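Local coordinates for restriction endonuclease EcoP15I, modification subunit (Escherichia coli, PDB 4ZCF) that methylates the second adenine of the DNA site 5'-CAGCAG-3' at N6 as a homodimer and joins the restriction subunit for DNA cleavage, at the interface of chains A and B and the interface of chains A and C. Residues are numbered along the deposited sequence; one frame, centred on the assembly and turned at random. Chains: chain A/B, Restriction endonuclease EcoP15I, modification subunit; chain C, Restriction endonuclease EcoP15I, restriction subunit.

Contact 1: the interface of chains A and B. Residues chain A 30, 34-36, 170; chain B 50-52, 54.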
loop_
_atom_site.group_PDB
_atom_site.type_symbol
_atom_site.label_atom_id
_atom_site.label_comp_id
_atom_site.label_asym_id
_atom_site.label_seq_id
_atom_site.Cartn_x
_atom_site.Cartn_y
_atom_site.Cartn_z
ATOM N N ASP A 30 -5.037 12.639 -28.035
ATOM C CA ASP A 30 -4.288 12.659 -26.773
ATOM C C ASP A 30 -4.188 14.071 -26.143
ATOM O O ASP A 30 -4.801 14.997 -26.666
ATOM C CB ASP A 30 -2.939 11.898 -26.909
ATOM C CG ASP A 30 -1.813 12.626 -27.616
ATOM O OD1 ASP A 30 -2.007 13.797 -27.996
ATOM O OD2 ASP A 30 -0.700 12.059 -27.700
ATOM N N ALA A 34 -3.026 14.915 -30.653
ATOM C CA ALA A 34 -2.583 13.880 -31.593
ATOM C C ALA A 34 -3.602 12.726 -31.606
ATOM O O ALA A 34 -4.137 12.364 -30.560
ATOM C CB ALA A 34 -1.198 13.363 -31.205
ATOM N N PHE A 35 -3.845 12.141 -32.784
ATOM C CA PHE A 35 -4.847 11.099 -33.009
ATOM C C PHE A 35 -4.536 9.706 -32.475
ATOM O O PHE A 35 -3.565 9.081 -32.905
ATOM C CB PHE A 35 -5.222 11.053 -34.511
ATOM C CG PHE A 35 -6.368 10.148 -34.894
ATOM C CD1 PHE A 35 -7.657 10.404 -34.445
ATOM C CD2 PHE A 35 -6.167 9.071 -35.738
ATOM C CE1 PHE A 35 -8.714 9.572 -34.795
ATOM C CE2 PHE A 35 -7.233 8.256 -36.117
ATOM C CZ PHE A 35 -8.498 8.508 -35.635
ATOM N N ILE A 36 -5.409 9.188 -31.588
ATOM C CA ILE A 36 -5.286 7.834 -31.033
ATOM C C ILE A 36 -6.109 6.934 -31.937
ATOM O O ILE A 36 -7.310 6.744 -31.723
ATOM C CB ILE A 36 -5.665 7.716 -29.512
ATOM C CG1 ILE A 36 -4.902 8.763 -28.650
ATOM C CG2 ILE A 36 -5.440 6.271 -28.978
ATOM C CD1 ILE A 36 -5.676 9.273 -27.506
ATOM N N SER A 170 4.388 9.131 -23.689
ATOM C CA SER A 170 2.988 8.869 -23.367
ATOM C C SER A 170 2.847 8.271 -21.949
ATOM O O SER A 170 3.844 7.936 -21.314
ATOM C CB SER A 170 2.409 7.912 -24.402
ATOM O OG SER A 170 2.976 6.625 -24.226
ATOM N N GLU B 50 -0.782 14.852 -36.097
ATOM C CA GLU B 50 0.142 13.756 -35.821
ATOM C C GLU B 50 -0.569 12.551 -35.207
ATOM O O GLU B 50 -1.688 12.669 -34.698
ATOM C CB GLU B 50 1.275 14.233 -34.916
ATOM N N LEU B 51 0.077 11.383 -35.288
ATOM C CA LEU B 51 -0.450 10.135 -34.758
ATOM C C LEU B 51 0.173 9.857 -33.400
ATOM O O LEU B 51 1.394 9.708 -33.302
ATOM C CB LEU B 51 -0.151 8.975 -35.728
ATOM C CG LEU B 51 -1.101 8.728 -36.901
ATOM C CD1 LEU B 51 -2.545 8.502 -36.439
ATOM C CD2 LEU B 51 -0.958 9.790 -37.989
ATOM N N SER B 52 -0.668 9.808 -32.354
ATOM C CA SER B 52 -0.285 9.564 -30.962
ATOM C C SER B 52 0.327 8.180 -30.730
ATOM O O SER B 52 -0.136 7.180 -31.298
ATOM C CB SER B 52 -1.497 9.731 -30.054
ATOM O OG SER B 52 -1.196 9.351 -28.724
ATOM N N GLU B 54 0.276 7.018 -27.659
ATOM C CA GLU B 54 -0.548 6.670 -26.495
ATOM C C GLU B 54 -1.334 5.389 -26.696
ATOM O O GLU B 54 -1.936 5.191 -27.750
ATOM C CB GLU B 54 -1.486 7.845 -26.120
ATOM C CG GLU B 54 -2.097 7.777 -24.727
ATOM C CD GLU B 54 -1.127 7.476 -23.605
ATOM O OE1 GLU B 54 -0.885 6.280 -23.335
ATOM O OE2 GLU B 54 -0.573 8.435 -23.028
#
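The loop of chain A holding A:Asp30 and A:Ala34 to A:Ile36, just ahead of helix 37-44, runs alongside the B:Glu50 to B:Glu54 loop of chain B in the homodimer of this N4/N6-methyltransferase family enzyme. A parallel beta bridge pairs A:Phe35 with B:Leu51: A:Phe35 N donates to B:Glu50 O at 2.9 Å, and B:Ser52 N donates to A:Phe35 O at 3.0 Å. Beside it the two side chains point the same way, and B:Leu51 CD1 meets the edge of the phenyl ring in its plane, 3.7 Å from A:Phe35 CD2. B:Ser52 OG, anti to its backbone N (chi1 173°), gives its hydrogen to carboxylate oxygen OD2 of A:Asp30 at 2.9 Å, from above the carboxylate plane (42° out of it). The same hydroxyl accepts B:Glu54 N at 3.0 Å, while the other carboxylate oxygen, A:Asp30 OD1, accepts A:Ala34 N at 3.1 Å. The aspartate thus braces its own loop and grips the partner. An alanine here would probably leave the B:Ser52 hydroxyl without its acceptor across the interface and A:Ala34 N without its carboxylate partner. Further along, B:Glu54, bent at chi2, packs carboxylate oxygen OE2 on the A:Ser170 methylene CB at 3.3 Å, just ahead of helix 171-188.

Contact 2: the interface of chains A and C. Residues chain A 55-56; chain C 201-203, 207.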
loop_
_atom_site.group_PDB
_atom_site.type_symbol
_atom_site.label_atom_id
_atom_site.label_comp_id
_atom_site.label_asym_id
_atom_site.label_seq_id
_atom_site.Cartn_x
_atom_site.Cartn_y
_atom_site.Cartn_z
ATOM N N SER A 55 -13.007 -6.199 -17.200
ATOM C CA SER A 55 -12.609 -6.249 -15.794
ATOM C C SER A 55 -12.019 -4.916 -15.338
ATOM O O SER A 55 -11.665 -4.088 -16.179
ATOM C CB SER A 55 -11.636 -7.397 -15.535
ATOM O OG SER A 55 -10.353 -7.169 -16.092
ATOM N N TYR A 56 -11.933 -4.700 -14.006
ATOM C CA TYR A 56 -11.400 -3.456 -13.456
ATOM C C TYR A 56 -9.898 -3.473 -13.576
ATOM O O TYR A 56 -9.274 -4.272 -12.890
ATOM C CB TYR A 56 -11.864 -3.216 -11.990
ATOM C CG TYR A 56 -11.290 -1.944 -11.419
ATOM C CD1 TYR A 56 -11.703 -0.696 -11.887
ATOM C CD2 TYR A 56 -10.248 -1.982 -10.492
ATOM C CE1 TYR A 56 -11.104 0.483 -11.430
ATOM C CE2 TYR A 56 -9.641 -0.814 -10.029
ATOM C CZ TYR A 56 -10.063 0.418 -10.504
ATOM O OH TYR A 56 -9.452 1.559 -10.021
ATOM N N ASP C 201 -14.523 -7.633 -9.416
ATOM C CA ASP C 201 -14.550 -6.805 -10.633
ATOM C C ASP C 201 -13.292 -7.047 -11.435
ATOM O O ASP C 201 -13.235 -6.680 -12.616
ATOM C CB ASP C 201 -14.487 -5.329 -10.234
ATOM C CG ASP C 201 -15.722 -4.644 -9.702
ATOM O OD1 ASP C 201 -16.769 -5.339 -9.508
ATOM O OD2 ASP C 201 -15.644 -3.414 -9.455
ATOM N N THR C 202 -12.256 -7.564 -10.724
ATOM C CA THR C 202 -10.883 -7.852 -11.109
ATOM C C THR C 202 -10.728 -9.279 -11.629
ATOM O O THR C 202 -11.271 -10.219 -11.056
ATOM C CB THR C 202 -10.015 -7.638 -9.845
ATOM O OG1 THR C 202 -10.253 -6.325 -9.317
ATOM C CG2 THR C 202 -8.533 -7.849 -10.083
ATOM N N GLY C 203 -9.935 -9.431 -12.676
ATOM C CA GLY C 203 -9.613 -10.729 -13.247
ATOM C C GLY C 203 -8.147 -11.051 -13.062
ATOM O O GLY C 203 -7.290 -10.169 -13.195
ATOM N N ASN C 207 -6.504 -12.495 -17.239
ATOM C CA ASN C 207 -7.825 -11.897 -17.024
ATOM C C ASN C 207 -8.991 -12.890 -17.187
ATOM O O ASN C 207 -9.976 -12.587 -17.863
ATOM C CB ASN C 207 -7.989 -10.669 -17.919
ATOM C CG ASN C 207 -9.178 -9.809 -17.573
ATOM O OD1 ASN C 207 -9.544 -9.640 -16.408
ATOM N ND2 ASN C 207 -9.823 -9.278 -18.585
#
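A:Ser55 OG sits between its backbone N and carbonyl carbon (chi1 71°), while C:Asn207 extends its amide with CG anti to the backbone N (chi1 -168°), and these two torsions bring hydroxyl and amide oxygen together. A:Ser55 OG donates to C:Asn207 OD1 at 2.6 Å. The approach is bent, with an angle of 110° at the amide oxygen, and the donor stands above the amide plane. Next to it the backbones meet: A:Tyr56 N donates to C:Asp201 O at 2.7 Å. The same carbonyl oxygen, C:Asp201 O, lies 3.4 Å from A:Ser55 CB, so consecutive residues of chain A border one acceptor. On the other side of that bond the methylenes pack, A:Tyr56 CB against C:Asp201 CB at 3.8 Å; the tyrosine meets C:Asp201 through its backbone N and CB. C:Thr202 lies alongside and buries 25 Å² against chain A. A leucine in place of C:Asn207 would probably leave the A:Ser55 hydroxyl without its acceptor and free to rotate. In the Res(1)Mod(2) assembly, one of the stoichiometries this enzyme forms, this small loop-to-loop patch is one of the places where the restriction subunit is fastened to a modification subunit.

Contact 3: the interface of chains A and B. Residues chain A 256-259; chain B 234-235.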
loop_
_atom_site.group_PDB
_atom_site.type_symbol
_atom_site.label_atom_id
_atom_site.label_comp_id
_atom_site.label_asym_id
_atom_site.label_seq_id
_atom_site.Cartn_x
_atom_site.Cartn_y
_atom_site.Cartn_z
ATOM N N SER A 256 0.136 2.775 13.932
ATOM C CA SER A 256 -1.204 3.361 13.928
ATOM C C SER A 256 -1.278 4.909 13.867
ATOM O O SER A 256 -2.252 5.448 13.340
ATOM C CB SER A 256 -2.005 2.815 15.104
ATOM O OG SER A 256 -1.420 3.239 16.323
ATOM N N GLU A 257 -0.231 5.593 14.352
ATOM C CA GLU A 257 -0.135 7.037 14.503
ATOM C C GLU A 257 1.239 7.588 14.123
ATOM O O GLU A 257 2.270 6.959 14.404
ATOM C CB GLU A 257 -0.354 7.321 15.991
ATOM C CG GLU A 257 -0.752 8.725 16.397
ATOM C CD GLU A 257 -0.973 8.857 17.896
ATOM O OE1 GLU A 257 -0.906 7.832 18.613
ATOM O OE2 GLU A 257 -1.219 9.995 18.355
ATOM N N TRP A 258 1.244 8.807 13.526
ATOM C CA TRP A 258 2.449 9.575 13.203
ATOM C C TRP A 258 2.382 10.875 13.947
ATOM O O TRP A 258 1.471 11.679 13.738
ATOM C CB TRP A 258 2.632 9.817 11.706
ATOM C CG TRP A 258 3.155 8.634 10.925
ATOM C CD1 TRP A 258 3.634 7.456 11.417
ATOM C CD2 TRP A 258 3.212 8.523 9.496
ATOM N NE1 TRP A 258 3.999 6.623 10.383
ATOM C CE2 TRP A 258 3.783 7.270 9.193
ATOM C CE3 TRP A 258 2.840 9.372 8.437
ATOM C CZ2 TRP A 258 3.962 6.829 7.877
ATOM C CZ3 TRP A 258 3.044 8.938 7.130
ATOM C CH2 TRP A 258 3.587 7.674 6.865
ATOM N N LYS A 259 3.313 11.054 14.882
ATOM C CA LYS A 259 3.384 12.284 15.674
ATOM C C LYS A 259 4.824 12.669 15.928
ATOM O O LYS A 259 5.689 11.798 16.002
ATOM C CB LYS A 259 2.642 12.163 17.029
ATOM C CG LYS A 259 1.111 12.120 16.960
ATOM C CD LYS A 259 0.449 13.422 16.470
ATOM C CE LYS A 259 -1.049 13.482 16.723
ATOM N NZ LYS A 259 -1.806 12.403 16.027
ATOM N N PRO B 234 -6.147 10.592 15.781
ATOM C CA PRO B 234 -4.803 10.033 15.562
ATOM C C PRO B 234 -4.687 9.037 14.395
ATOM O O PRO B 234 -5.218 7.919 14.436
ATOM C CB PRO B 234 -4.439 9.425 16.926
ATOM C CG PRO B 234 -5.715 9.252 17.631
ATOM C CD PRO B 234 -6.628 10.306 17.152
ATOM N N SER B 235 -3.947 9.458 13.356
ATOM C CA SER B 235 -3.695 8.682 12.149
ATOM C C SER B 235 -2.246 8.860 11.700
ATOM O O SER B 235 -1.403 9.332 12.471
ATOM C CB SER B 235 -4.658 9.112 11.046
ATOM O OG SER B 235 -4.876 8.038 10.142
#
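The flat carboxylate of A:Glu257 takes B:Pro234 CB over one face, while A:Lys259 NZ approaches its OE2 close to the carboxylate plane, at a loop junction between the Mod subunits of an N4/N6-methyltransferase family enzyme. The proline CB lies 3.6 Å from both the carboxylate carbon A:Glu257 CD and the carboxylate oxygen A:Glu257 OE2. The glutamate reaches the proline because CG is anti to its backbone N (chi1 -161°) and the chain stays extended beyond, crossing the ring obliquely; A:Glu257 CG is itself 3.8 Å from B:Pro234 CB. The indole takes little part: A:Trp258 has 3 Å² of surface hidden by chain B, and its role in the contact is carried by its backbone. A:Trp258 N donates to B:Ser235 O at 2.9 Å, with 157° at the hydrogen and the donor tilted 29° from the carbonyl plane. That carbonyl oxygen, B:Ser235 O, also lies 3.3 Å from A:Glu257 CA, so the chain A backbone passes close by it. A:Lys259 arrives from the same chain, bent at chi2 and chi4, and its terminal nitrogen NZ comes 3.8 Å from B:Pro234 CA. The lysine also pairs with A:Glu257 OE2 in a long salt bridge, 3.4 Å from A:Lys259 NZ, whose hydrogen bond is weak. This pairing within chain A is likely to steady the glutamate and partly balance its charge beside the apolar proline.

Contact 4: the interface of chains A and B. Residues chain A 40-41, 44; chain B 21, 35, 37.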
loop_
_atom_site.group_PDB
_atom_site.type_symbol
_atom_site.label_atom_id
_atom_site.label_comp_id
_atom_site.label_asym_id
_atom_site.label_seq_id
_atom_site.Cartn_x
_atom_site.Cartn_y
_atom_site.Cartn_z
ATOM N N LEU A 40 -10.679 4.969 -31.849
ATOM C CA LEU A 40 -11.784 5.059 -32.815
ATOM C C LEU A 40 -12.050 3.689 -33.423
ATOM O O LEU A 40 -13.210 3.319 -33.565
ATOM C CB LEU A 40 -11.521 6.108 -33.909
ATOM C CG LEU A 40 -12.681 6.360 -34.884
ATOM C CD1 LEU A 40 -13.466 7.590 -34.493
ATOM C CD2 LEU A 40 -12.173 6.481 -36.307
ATOM N N LEU A 41 -10.983 2.917 -33.729
ATOM C CA LEU A 41 -11.116 1.558 -34.272
ATOM C C LEU A 41 -11.874 0.621 -33.329
ATOM O O LEU A 41 -12.734 -0.117 -33.798
ATOM C CB LEU A 41 -9.769 0.944 -34.700
ATOM C CG LEU A 41 -9.051 1.585 -35.907
ATOM C CD1 LEU A 41 -7.611 1.095 -36.003
ATOM C CD2 LEU A 41 -9.769 1.286 -37.222
ATOM N N ILE A 44 -15.629 1.453 -33.729
ATOM C CA ILE A 44 -16.143 0.895 -34.980
ATOM C C ILE A 44 -16.477 -0.631 -34.879
ATOM O O ILE A 44 -17.394 -1.092 -35.564
ATOM C CB ILE A 44 -15.213 1.280 -36.156
ATOM C CG1 ILE A 44 -15.255 2.799 -36.389
ATOM C CG2 ILE A 44 -15.561 0.512 -37.441
ATOM C CD1 ILE A 44 -14.065 3.362 -37.123
ATOM N N LEU B 21 -20.166 8.715 -37.955
ATOM C CA LEU B 21 -19.050 8.398 -38.831
ATOM C C LEU B 21 -19.466 8.178 -40.286
ATOM O O LEU B 21 -18.886 8.806 -41.161
ATOM C CB LEU B 21 -18.212 7.233 -38.287
ATOM C CG LEU B 21 -17.310 7.559 -37.086
ATOM C CD1 LEU B 21 -16.661 6.303 -36.561
ATOM C CD2 LEU B 21 -16.246 8.600 -37.436
ATOM N N PHE B 35 -15.773 -0.541 -42.531
ATOM C CA PHE B 35 -14.843 0.598 -42.504
ATOM C C PHE B 35 -13.490 0.349 -43.208
ATOM O O PHE B 35 -13.021 -0.792 -43.281
ATOM C CB PHE B 35 -14.645 1.043 -41.039
ATOM C CG PHE B 35 -13.706 2.196 -40.766
ATOM C CD1 PHE B 35 -14.097 3.507 -41.012
ATOM C CD2 PHE B 35 -12.462 1.976 -40.195
ATOM C CE1 PHE B 35 -13.238 4.573 -40.734
ATOM C CE2 PHE B 35 -11.614 3.045 -39.901
ATOM C CZ PHE B 35 -12.001 4.332 -40.188
ATOM N N GLN B 37 -9.766 1.785 -42.807
ATOM C CA GLN B 37 -8.815 2.496 -41.940
ATOM C C GLN B 37 -7.991 3.561 -42.663
ATOM O O GLN B 37 -7.952 4.708 -42.206
ATOM C CB GLN B 37 -7.909 1.508 -41.210
#
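Ring packing comes first: A:Ile44, the last residue of helix 37-44, sets its terminal methyl CD1 over the face of the B:Phe35 ring, in an apolar patch of the Mod homodimer interface where N-terminal segments of both copies pack. A:Ile44 CD1 stands 3.5 Å above the ring plane and over its centre, a CH-pi contact, and the two side chains cross at about a right angle. The isoleucine spreads over more of the phenylalanine through its other branch, as A:Ile44 CG2 lies 3.8 Å from B:Phe35 CB. The ring is presented by a loop just ahead of helix 37-46 of chain B, with CG anti to the backbone N (chi1 179°), and B:Phe35 loses 61 Å² of surface to chain A. A:Leu41, one turn earlier on the chain A helix, lies with its CD2 methyl beside B:Phe35 CE2 at 3.7 Å, raised from the ring plane toward the side of A:Ile44. Aliphatic packing makes up the other side of the patch, where B:Leu21 of helix 15-24 meets the same helix of chain A. B:Leu21 CD1 lies 3.8 Å from A:Ile44 CG1, the side chains again crossing at about a right angle, so the isoleucine is flanked by leucine and phenylalanine. No polar atom pair bridges the two chains here, so the patch probably adheres by apolar burial and fit. A:Leu40 meets B:Leu21 tip to tip, its CD1 methyl 4.0 Å from B:Leu21 CD1.

Contacts 1 and 4 are neighbours, their C-alpha centres about 16 Å apart, and chain A supplies most of both from one stretch: the loop of contact 1 leads into helix 37-44 of contact 4. A:Phe35 takes part in contact 1 and its copy B:Phe35 in contact 4, against different partners, in keeping with an interface that is not an exact two-fold. Contact 3 joins the same two chains about 45 Å from contact 1 and 54 Å from contact 4, so the dimer is tied at widely separated points. Contact 2, about 27 Å from contacts 1 and 4, attaches chain C through chain A.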